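Local coordinates for uncharacterized protein DUF1185 (Bordetella bronchiseptica RB50, PDB 3BYQ) that is of unknown function but adopts a variant of the Bacillus chorismate mutase fold and may play a role in amino-acid metabolism, at residues B[6-10]-B[155-161]; B[94-98]-B[163-167]; B[61-66]-B[105-109]. All blocks are in the same frame, centred on the assembly; numbering follows the deposited sequence.

Contact 1 of 3, residues B[6-10]-B[155-161]; sequences EIRKR and DAPRPRE. With EDO (1,2-ethanediol), chain I.
The backbones of R8 and E161 stay 9.2 Å apart, CA to CA; segment 6-10, on strand 7-17, meets loop 155-160 and E161, first residue of strand 161-169, through long side chains. R8 reaches across with CG anti to the backbone N (chi1 179°) and lays its guanidinium nearly coplanar with the E161 carboxylate, the planes 9° apart. The grip is side-on: NE of R8 gives to OE2 of E161 at 2.6 Å, NH2 to OE1 at 2.9 Å, each on a syn lone pair. NH1 of R8 reaches OD2 of D155 from above that carboxylate's plane at 2.9 Å, while NH2 also bonds D155 O. R8, K9, D155, R158 and E161 form a buried salt-bridge network. The R158 guanidinium lies over one face of R8's, tilted by 45° and offset toward the rim, with R158 NE 3.5 Å from R8 NH2; the like charges are probably tolerated because D155 takes both, R158 giving NE to its O and NH2 to OD2. E161 OE1 also accepts from R158 N within the type I turn 158-161. K9 NZ donates to D155 OD1 at 2.9 Å; its second carboxylate is E15 of a second subunit, whose strand pairs antiparallel with K9 and R10.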
loop_
_atom_site.group_PDB
_atom_site.type_symbol
_atom_site.label_atom_id
_atom_site.label_comp_id
_atom_site.label_asym_id
_atom_site.label_seq_id
_atom_site.Cartn_x
_atom_site.Cartn_y
_atom_site.Cartn_z
ATOM N N GLU B 6 -16.151 -22.964 6.341
ATOM C CA GLU B 6 -14.923 -23.445 6.992
ATOM C C GLU B 6 -14.061 -22.245 7.345
ATOM O O GLU B 6 -13.504 -21.619 6.475
ATOM C CB GLU B 6 -14.163 -24.374 6.064
ATOM C CG GLU B 6 -14.960 -25.597 5.692
ATOM C CD GLU B 6 -14.286 -26.441 4.633
ATOM O OE1 GLU B 6 -13.150 -26.130 4.205
ATOM O OE2 GLU B 6 -14.915 -27.422 4.217
ATOM N N ILE B 7 -13.938 -21.970 8.639
ATOM C CA ILE B 7 -13.192 -20.783 9.133
ATOM C C ILE B 7 -11.699 -21.073 9.369
ATOM O O ILE B 7 -11.333 -21.981 10.129
ATOM C CB ILE B 7 -13.816 -20.265 10.459
ATOM C CG1 ILE B 7 -15.313 -19.991 10.307
ATOM C CG2 ILE B 7 -13.082 -18.984 10.973
ATOM C CD1 ILE B 7 -16.010 -19.697 11.620
ATOM N N ARG B 8 -10.844 -20.269 8.744
ATOM C CA ARG B 8 -9.411 -20.372 8.916
ATOM C C ARG B 8 -8.961 -19.549 10.122
ATOM O O ARG B 8 -8.202 -19.986 10.967
ATOM C CB ARG B 8 -8.678 -19.904 7.651
ATOM C CG ARG B 8 -7.182 -19.999 7.836
ATOM C CD ARG B 8 -6.380 -19.876 6.564
ATOM N NE ARG B 8 -6.513 -18.610 5.869
ATOM C CZ ARG B 8 -5.727 -17.556 6.037
ATOM N NH1 ARG B 8 -4.788 -17.563 6.941
ATOM N NH2 ARG B 8 -5.936 -16.464 5.317
ATOM N N LYS B 9 -9.433 -18.311 10.135
ATOM C CA LYS B 9 -9.090 -17.370 11.207
ATOM C C LYS B 9 -10.120 -16.308 11.366
ATOM O O LYS B 9 -10.954 -16.097 10.497
ATOM C CB LYS B 9 -7.698 -16.757 10.977
ATOM C CG LYS B 9 -7.596 -15.893 9.794
ATOM C CD LYS B 9 -6.138 -15.548 9.489
ATOM C CE LYS B 9 -5.494 -14.662 10.505
ATOM N NZ LYS B 9 -4.006 -14.513 10.153
ATOM N N ARG B 10 -10.045 -15.656 12.511
ATOM C CA ARG B 10 -10.969 -14.593 12.885
ATOM C C ARG B 10 -10.187 -13.476 13.547
ATOM O O ARG B 10 -9.112 -13.699 14.101
ATOM C CB ARG B 10 -11.988 -15.135 13.888
ATOM C CG ARG B 10 -13.035 -16.073 13.322
ATOM C CD ARG B 10 -13.837 -16.716 14.409
ATOM N NE ARG B 10 -14.687 -15.757 15.115
ATOM C CZ ARG B 10 -15.447 -16.030 16.160
ATOM N NH1 ARG B 10 -15.571 -17.266 16.590
ATOM N NH2 ARG B 10 -16.130 -15.050 16.741
ATOM N N ASP B 155 -3.015 -11.393 5.847
ATOM C CA ASP B 155 -2.852 -12.537 4.973
ATOM C C ASP B 155 -4.189 -13.069 4.463
ATOM O O ASP B 155 -4.298 -14.249 4.143
ATOM C CB ASP B 155 -2.062 -13.638 5.697
ATOM C CG ASP B 155 -2.873 -14.319 6.785
ATOM O OD1 ASP B 155 -3.679 -13.625 7.426
ATOM O OD2 ASP B 155 -2.754 -15.556 6.940
ATOM N N ALA B 156 -5.169 -12.214 4.379
ATOM C CA ALA B 156 -6.483 -12.628 3.909
ATOM C C ALA B 156 -7.201 -11.504 3.199
ATOM O O ALA B 156 -6.862 -10.340 3.394
ATOM C CB ALA B 156 -7.360 -13.053 5.097
ATOM N N PRO B 157 -8.143 -11.863 2.333
ATOM C CA PRO B 157 -8.468 -13.208 1.888
ATOM C C PRO B 157 -7.456 -13.608 0.841
ATOM O O PRO B 157 -7.122 -12.809 -0.058
ATOM C CB PRO B 157 -9.813 -13.031 1.205
ATOM C CG PRO B 157 -9.814 -11.662 0.724
ATOM C CD PRO B 157 -9.019 -10.860 1.676
ATOM N N ARG B 158 -7.042 -14.864 0.935
ATOM C CA ARG B 158 -6.159 -15.441 -0.059
ATOM C C ARG B 158 -7.112 -15.665 -1.268
ATOM O O ARG B 158 -8.308 -15.494 -1.138
ATOM C CB ARG B 158 -5.446 -16.664 0.487
ATOM C CG ARG B 158 -4.516 -16.213 1.622
ATOM C CD ARG B 158 -3.776 -17.325 2.158
ATOM N NE ARG B 158 -3.047 -16.950 3.363
ATOM C CZ ARG B 158 -2.226 -17.774 4.015
ATOM N NH1 ARG B 158 -1.943 -18.979 3.545
ATOM N NH2 ARG B 158 -1.685 -17.371 5.128
ATOM N N PRO B 159 -6.563 -15.985 -2.443
ATOM C CA PRO B 159 -7.358 -16.013 -3.641
ATOM C C PRO B 159 -8.678 -16.777 -3.585
ATOM O O PRO B 159 -9.669 -16.345 -4.190
ATOM C CB PRO B 159 -6.395 -16.617 -4.658
ATOM C CG PRO B 159 -5.048 -16.066 -4.240
ATOM C CD PRO B 159 -5.112 -16.101 -2.724
ATOM N N ARG B 160 -8.677 -17.870 -2.840
ATOM C CA ARG B 160 -9.815 -18.790 -2.764
ATOM C C ARG B 160 -10.550 -18.723 -1.424
ATOM O O ARG B 160 -11.160 -19.680 -0.980
ATOM C CB ARG B 160 -9.326 -20.211 -3.102
ATOM C CG ARG B 160 -8.727 -20.281 -4.507
ATOM C CD ARG B 160 -8.230 -21.639 -4.883
ATOM N NE ARG B 160 -6.912 -21.889 -4.333
ATOM C CZ ARG B 160 -5.826 -21.226 -4.707
ATOM N NH1 ARG B 160 -5.896 -20.232 -5.594
ATOM N NH2 ARG B 160 -4.677 -21.529 -4.151
ATOM N N GLU B 161 -10.470 -17.553 -0.814
ATOM C CA GLU B 161 -11.138 -17.248 0.455
ATOM C C GLU B 161 -12.024 -16.034 0.357
ATOM O O GLU B 161 -12.037 -15.301 -0.636
ATOM C CB GLU B 161 -10.126 -16.999 1.557
ATOM C CG GLU B 161 -9.200 -18.148 1.801
ATOM C CD GLU B 161 -8.260 -17.906 2.938
ATOM O OE1 GLU B 161 -7.684 -16.782 3.005
ATOM O OE2 GLU B 161 -8.022 -18.867 3.720
HETATM C C1 EDO I . -3.548 -17.463 -7.151
HETATM O O1 EDO I . -2.997 -18.578 -6.426
HETATM C C2 EDO I . -3.463 -17.751 -8.641
HETATM O O2 EDO I . -2.086 -17.946 -8.971
#

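Contact 2 of 3, residues B[94-98]-B[163-167]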
loop_
_atom_site.group_PDB
_atom_site.type_symbol
_atom_site.label_atom_id
_atom_site.label_comp_id
_atom_site.label_asym_id
_atom_site.label_seq_id
_atom_site.Cartn_x
_atom_site.Cartn_y
_atom_site.Cartn_z
ATOM N N HIS B 94 -19.998 -13.249 -4.513
ATOM C CA HIS B 94 -19.670 -14.105 -3.357
ATOM C C HIS B 94 -19.622 -13.316 -2.038
ATOM O O HIS B 94 -19.710 -13.871 -0.955
ATOM C CB HIS B 94 -18.338 -14.818 -3.551
ATOM C CG HIS B 94 -18.295 -15.726 -4.736
ATOM N ND1 HIS B 94 -17.111 -16.037 -5.376
ATOM C CD2 HIS B 94 -19.280 -16.378 -5.405
ATOM C CE1 HIS B 94 -17.376 -16.845 -6.393
ATOM N NE2 HIS B 94 -18.687 -17.069 -6.435
ATOM N N GLY B 95 -19.401 -12.015 -2.167
ATOM C CA GLY B 95 -19.425 -11.115 -1.037
ATOM C C GLY B 95 -20.824 -10.556 -0.837
ATOM O O GLY B 95 -21.233 -10.262 0.270
ATOM N N ALA B 96 -21.554 -10.410 -1.927
ATOM C CA ALA B 96 -22.875 -9.810 -1.881
ATOM C C ALA B 96 -23.894 -10.626 -1.095
ATOM O O ALA B 96 -24.922 -10.103 -0.645
ATOM C CB ALA B 96 -23.368 -9.507 -3.291
ATOM N N VAL B 97 -23.602 -11.904 -0.929
ATOM C CA VAL B 97 -24.412 -12.772 -0.066
ATOM C C VAL B 97 -24.495 -12.260 1.402
ATOM O O VAL B 97 -25.448 -12.578 2.127
ATOM C CB VAL B 97 -23.874 -14.230 -0.007
ATOM C CG1 VAL B 97 -24.052 -14.939 -1.349
ATOM C CG2 VAL B 97 -22.409 -14.272 0.475
ATOM N N TRP B 98 -23.512 -11.465 1.798
ATOM C CA TRP B 98 -23.413 -10.955 3.175
ATOM C C TRP B 98 -24.429 -9.850 3.502
ATOM O O TRP B 98 -24.692 -9.583 4.648
ATOM C CB TRP B 98 -21.997 -10.479 3.419
ATOM C CG TRP B 98 -21.587 -10.333 4.889
ATOM C CD1 TRP B 98 -21.135 -9.195 5.504
ATOM C CD2 TRP B 98 -21.587 -11.354 5.879
ATOM N NE1 TRP B 98 -20.842 -9.464 6.832
ATOM C CE2 TRP B 98 -21.121 -10.774 7.087
ATOM C CE3 TRP B 98 -21.912 -12.708 5.869
ATOM C CZ2 TRP B 98 -20.953 -11.509 8.240
ATOM C CZ3 TRP B 98 -21.768 -13.416 6.998
ATOM C CH2 TRP B 98 -21.313 -12.817 8.192
ATOM N N LEU B 163 -13.429 -12.921 3.254
ATOM C CA LEU B 163 -13.416 -12.302 4.590
ATOM C C LEU B 163 -14.756 -11.613 4.763
ATOM O O LEU B 163 -15.169 -10.790 3.932
ATOM C CB LEU B 163 -12.248 -11.298 4.694
ATOM C CG LEU B 163 -12.019 -10.657 6.079
ATOM C CD1 LEU B 163 -10.618 -10.005 6.100
ATOM C CD2 LEU B 163 -13.063 -9.598 6.384
ATOM N N PHE B 164 -15.494 -12.042 5.780
ATOM C CA PHE B 164 -16.781 -11.444 6.140
ATOM C C PHE B 164 -16.640 -10.741 7.471
ATOM O O PHE B 164 -16.020 -11.262 8.379
ATOM C CB PHE B 164 -17.865 -12.519 6.244
ATOM C CG PHE B 164 -18.264 -13.142 4.911
ATOM C CD1 PHE B 164 -18.877 -12.361 3.939
ATOM C CD2 PHE B 164 -18.116 -14.490 4.671
ATOM C CE1 PHE B 164 -19.286 -12.900 2.737
ATOM C CE2 PHE B 164 -18.531 -15.054 3.453
ATOM C CZ PHE B 164 -19.114 -14.237 2.487
ATOM N N ALA B 165 -17.280 -9.579 7.579
ATOM C CA ALA B 165 -17.173 -8.757 8.767
ATOM C C ALA B 165 -18.438 -8.039 9.174
ATOM O O ALA B 165 -19.272 -7.660 8.310
ATOM C CB ALA B 165 -16.061 -7.690 8.538
ATOM N N LEU B 166 -18.555 -7.845 10.484
ATOM C CA LEU B 166 -19.618 -7.004 11.038
ATOM C C LEU B 166 -18.936 -5.960 11.896
ATOM O O LEU B 166 -17.862 -6.206 12.472
ATOM C CB LEU B 166 -20.587 -7.801 11.890
ATOM C CG LEU B 166 -21.421 -8.857 11.149
ATOM C CD1 LEU B 166 -22.311 -9.620 12.114
ATOM C CD2 LEU B 166 -22.232 -8.211 10.058
ATOM N N VAL B 167 -19.579 -4.815 11.999
ATOM C CA VAL B 167 -19.119 -3.709 12.808
ATOM C C VAL B 167 -20.243 -3.208 13.706
ATOM O O VAL B 167 -21.371 -3.097 13.285
ATOM C CB VAL B 167 -18.624 -2.536 11.939
ATOM C CG1 VAL B 167 -18.198 -1.322 12.810
ATOM C CG2 VAL B 167 -17.485 -2.985 11.031
#
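W98 lies across F164 in an offset stack. CB of W98 sits beside the phenyl ring, beyond its edge, 3.7 Å from F164 CD1 and from CE1. With CG anti to the backbone N (chi1 -161°), the indole turns toward strand 163-167. CG and CD2 both sit closest to F164 CD1, CD2 at 3.5 Å, and CE3 continues over the same part of the ring. The six-membered ring then slides off the phenyl: the centroids are 4.6 Å apart and the planes tilted by 25°. Its centre comes to lie instead over the CB of F164, 3.7 Å away and nearly on the ring normal, a CH-pi contact that extends the stack along the phenylalanine stem. On the other limb of the indole, NE1 gives its N-H to A165 O at 2.8 Å with an angle of 158°. The oxygen lies in the indole plane, but the donor stands well above the carbonyl plane. At the benzo end CZ2 rests 4.0 Å from L166 CG, the leucine crossing the indole at about a right angle. The far edge of the phenyl ring meets H94 O near the ring plane, F164 CZ to H94 O 3.5 Å, and CZ also touches V97 CG2; that carbonyl oxygen is buried with no hydrogen-bond partner in the model. This layer of side chains seats the short helix 93-96 and the start of helix 98-109 on strand 161-169, which runs between strands 29-39 and 79-86, with helix 51-72 packing alongside through L57 and L60.

Contact 3 of 3, residues B[61-66]-B[105-109]; sequences GTLLAT and AMRSV
Two helices on one side of the sheet cross here, 61-66 from helix 51-72 and 105-109 from helix 98-109, their short axes 8.4 Å apart at closest with a crossing angle of -49°. Small residues make such an approach possible. G61 presents bare backbone to A105, and the two CA atoms come within 5.1 Å. With no side chain on G61 in the way, the methyl of A105 lies directly against the main chain where G61 passes into T62, with A105 CB 3.5 Å from G61 C and 3.4 Å from T62 N. One turn on, A65 does the reverse: its methyl points at the second helix and rests against the backbone of M106, A65 CB to M106 CA 3.8 Å. Of the side chain of M106, a selenomethionine, CB comes near A65 CB, while CG, anti to the backbone N (chi1 178°), leads the rest away from the helix pair. V109 closes the row from the more exposed side. Its CG2 meets A65 CB at 3.9 Å and reaches on to T66 OG1, and it also touches T62 CG2 more loosely.

No direct hydrogen bond joins the helices. A water does so at the edge, giving a hydrogen to A105 O at 2.9 Å and bonding T62 OG1 at 2.8 Å. T66 OG1 turns back onto its own helix and donates to T62 O, which also takes T66 N from the opposite face of its plane. On the sheet side of the crossing, strand 161-169 receives A65 and M106 on L166, and M106 on M168 as well; L63 and L64 lean on R10 of strand 7-17, while M106 and R107 reach Y80 of strand 79-86.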
loop_
_atom_site.group_PDB
_atom_site.type_symbol
_atom_site.label_atom_id
_atom_site.label_comp_id
_atom_site.label_asym_id
_atom_site.label_seq_id
_atom_site.Cartn_x
_atom_site.Cartn_y
_atom_site.Cartn_z
ATOM N N GLY B 61 -23.107 -14.910 10.474
ATOM C CA GLY B 61 -23.589 -13.578 10.874
ATOM C C GLY B 61 -23.913 -13.574 12.361
ATOM O O GLY B 61 -23.507 -12.682 13.127
ATOM N N THR B 62 -24.646 -14.594 12.794
ATOM C CA THR B 62 -25.046 -14.689 14.215
ATOM C C THR B 62 -23.835 -14.816 15.132
ATOM O O THR B 62 -23.743 -14.160 16.152
ATOM C CB THR B 62 -26.036 -15.846 14.432
ATOM O OG1 THR B 62 -27.175 -15.611 13.595
ATOM C CG2 THR B 62 -26.458 -15.952 15.904
ATOM N N LEU B 63 -22.892 -15.629 14.721
ATOM C CA LEU B 63 -21.688 -15.837 15.505
ATOM C C LEU B 63 -20.939 -14.516 15.755
ATOM O O LEU B 63 -20.540 -14.169 16.889
ATOM C CB LEU B 63 -20.762 -16.817 14.758
ATOM C CG LEU B 63 -19.460 -17.169 15.488
ATOM C CD1 LEU B 63 -19.704 -18.059 16.742
ATOM C CD2 LEU B 63 -18.471 -17.786 14.493
ATOM N N LEU B 64 -20.718 -13.790 14.675
ATOM C CA LEU B 64 -19.931 -12.534 14.726
ATOM C C LEU B 64 -20.687 -11.441 15.455
ATOM O O LEU B 64 -20.110 -10.678 16.236
ATOM C CB LEU B 64 -19.540 -12.066 13.316
ATOM C CG LEU B 64 -18.733 -13.085 12.486
ATOM C CD1 LEU B 64 -18.281 -12.471 11.136
ATOM C CD2 LEU B 64 -17.565 -13.659 13.197
ATOM N N ALA B 65 -21.987 -11.376 15.210
ATOM C CA ALA B 65 -22.807 -10.334 15.844
ATOM C C ALA B 65 -22.840 -10.575 17.341
ATOM O O ALA B 65 -22.756 -9.659 18.122
ATOM C CB ALA B 65 -24.256 -10.287 15.242
ATOM N N THR B 66 -22.979 -11.829 17.723
ATOM C CA THR B 66 -22.999 -12.199 19.164
ATOM C C THR B 66 -21.698 -11.821 19.846
ATOM O O THR B 66 -21.683 -11.287 20.954
ATOM C CB THR B 66 -23.321 -13.696 19.361
ATOM O OG1 THR B 66 -24.606 -13.957 18.764
ATOM C CG2 THR B 66 -23.369 -14.061 20.814
ATOM N N ALA B 105 -28.854 -11.296 10.236
ATOM C CA ALA B 105 -28.375 -11.932 11.468
ATOM C C ALA B 105 -28.095 -10.903 12.537
ATOM O O ALA B 105 -28.485 -11.055 13.696
ATOM C CB ALA B 105 -27.121 -12.802 11.201
HETATM N N MSE B 106 -27.395 -9.843 12.163
HETATM C CA MSE B 106 -27.046 -8.815 13.137
HETATM C C MSE B 106 -28.286 -8.109 13.658
HETATM O O MSE B 106 -28.460 -7.915 14.864
HETATM C CB MSE B 106 -26.022 -7.828 12.555
HETATM C CG MSE B 106 -25.679 -6.724 13.532
HETATM SE SE MSE B 106 -24.065 -5.847 13.163
HETATM C CE MSE B 106 -24.496 -5.306 11.431
ATOM N N ARG B 107 -29.174 -7.732 12.757
ATOM C CA ARG B 107 -30.388 -7.077 13.189
ATOM C C ARG B 107 -31.188 -7.961 14.131
ATOM O O ARG B 107 -31.725 -7.475 15.135
ATOM C CB ARG B 107 -31.186 -6.564 11.992
ATOM C CG ARG B 107 -30.423 -5.405 11.386
ATOM C CD ARG B 107 -31.011 -4.989 10.096
ATOM N NE ARG B 107 -32.269 -4.308 10.302
ATOM C CZ ARG B 107 -33.026 -3.887 9.309
ATOM N NH1 ARG B 107 -32.656 -4.110 8.058
ATOM N NH2 ARG B 107 -34.162 -3.265 9.557
ATOM N N SER B 108 -31.198 -9.274 13.889
ATOM C CA SER B 108 -31.930 -10.186 14.780
ATOM C C SER B 108 -31.296 -10.286 16.177
ATOM O O SER B 108 -31.994 -10.291 17.184
ATOM C CB SER B 108 -32.078 -11.569 14.141
ATOM O OG SER B 108 -32.914 -11.452 12.988
ATOM N N VAL B 109 -29.970 -10.323 16.220
ATOM C CA VAL B 109 -29.221 -10.340 17.488
ATOM C C VAL B 109 -29.508 -9.090 18.308
ATOM O O VAL B 109 -29.643 -9.145 19.518
ATOM C CB VAL B 109 -27.706 -10.514 17.257
ATOM C CG1 VAL B 109 -26.866 -10.086 18.473
ATOM C CG2 VAL B 109 -27.442 -11.944 16.775
HETATM O O HOH W 1 -29.152 -13.770 14.306
#

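Contacts 1 and 2 are buried, contact 3 only partly, with T62, T66 and V109 toward its outer side. Contact 1 is almost all charge, at the edge of this chain's sheet, which a second subunit's strand extends; contact 2 is aromatic with a single indole hydrogen bond, nearer the chain centre; contact 3 is methyl against backbone, bridged by water. Strand 161-169 serves the first two, since E161 and F164 lie on it, and P157 packs on L163. Contacts 2 and 3 share helix 98-109 and interlock: L166 CD1 lies 3.4 Å from G61 O, and W98 CH2 3.6 Å from G61 N. Contact 1 touches contact 3 where I7 CD1 packs on L63 CD2.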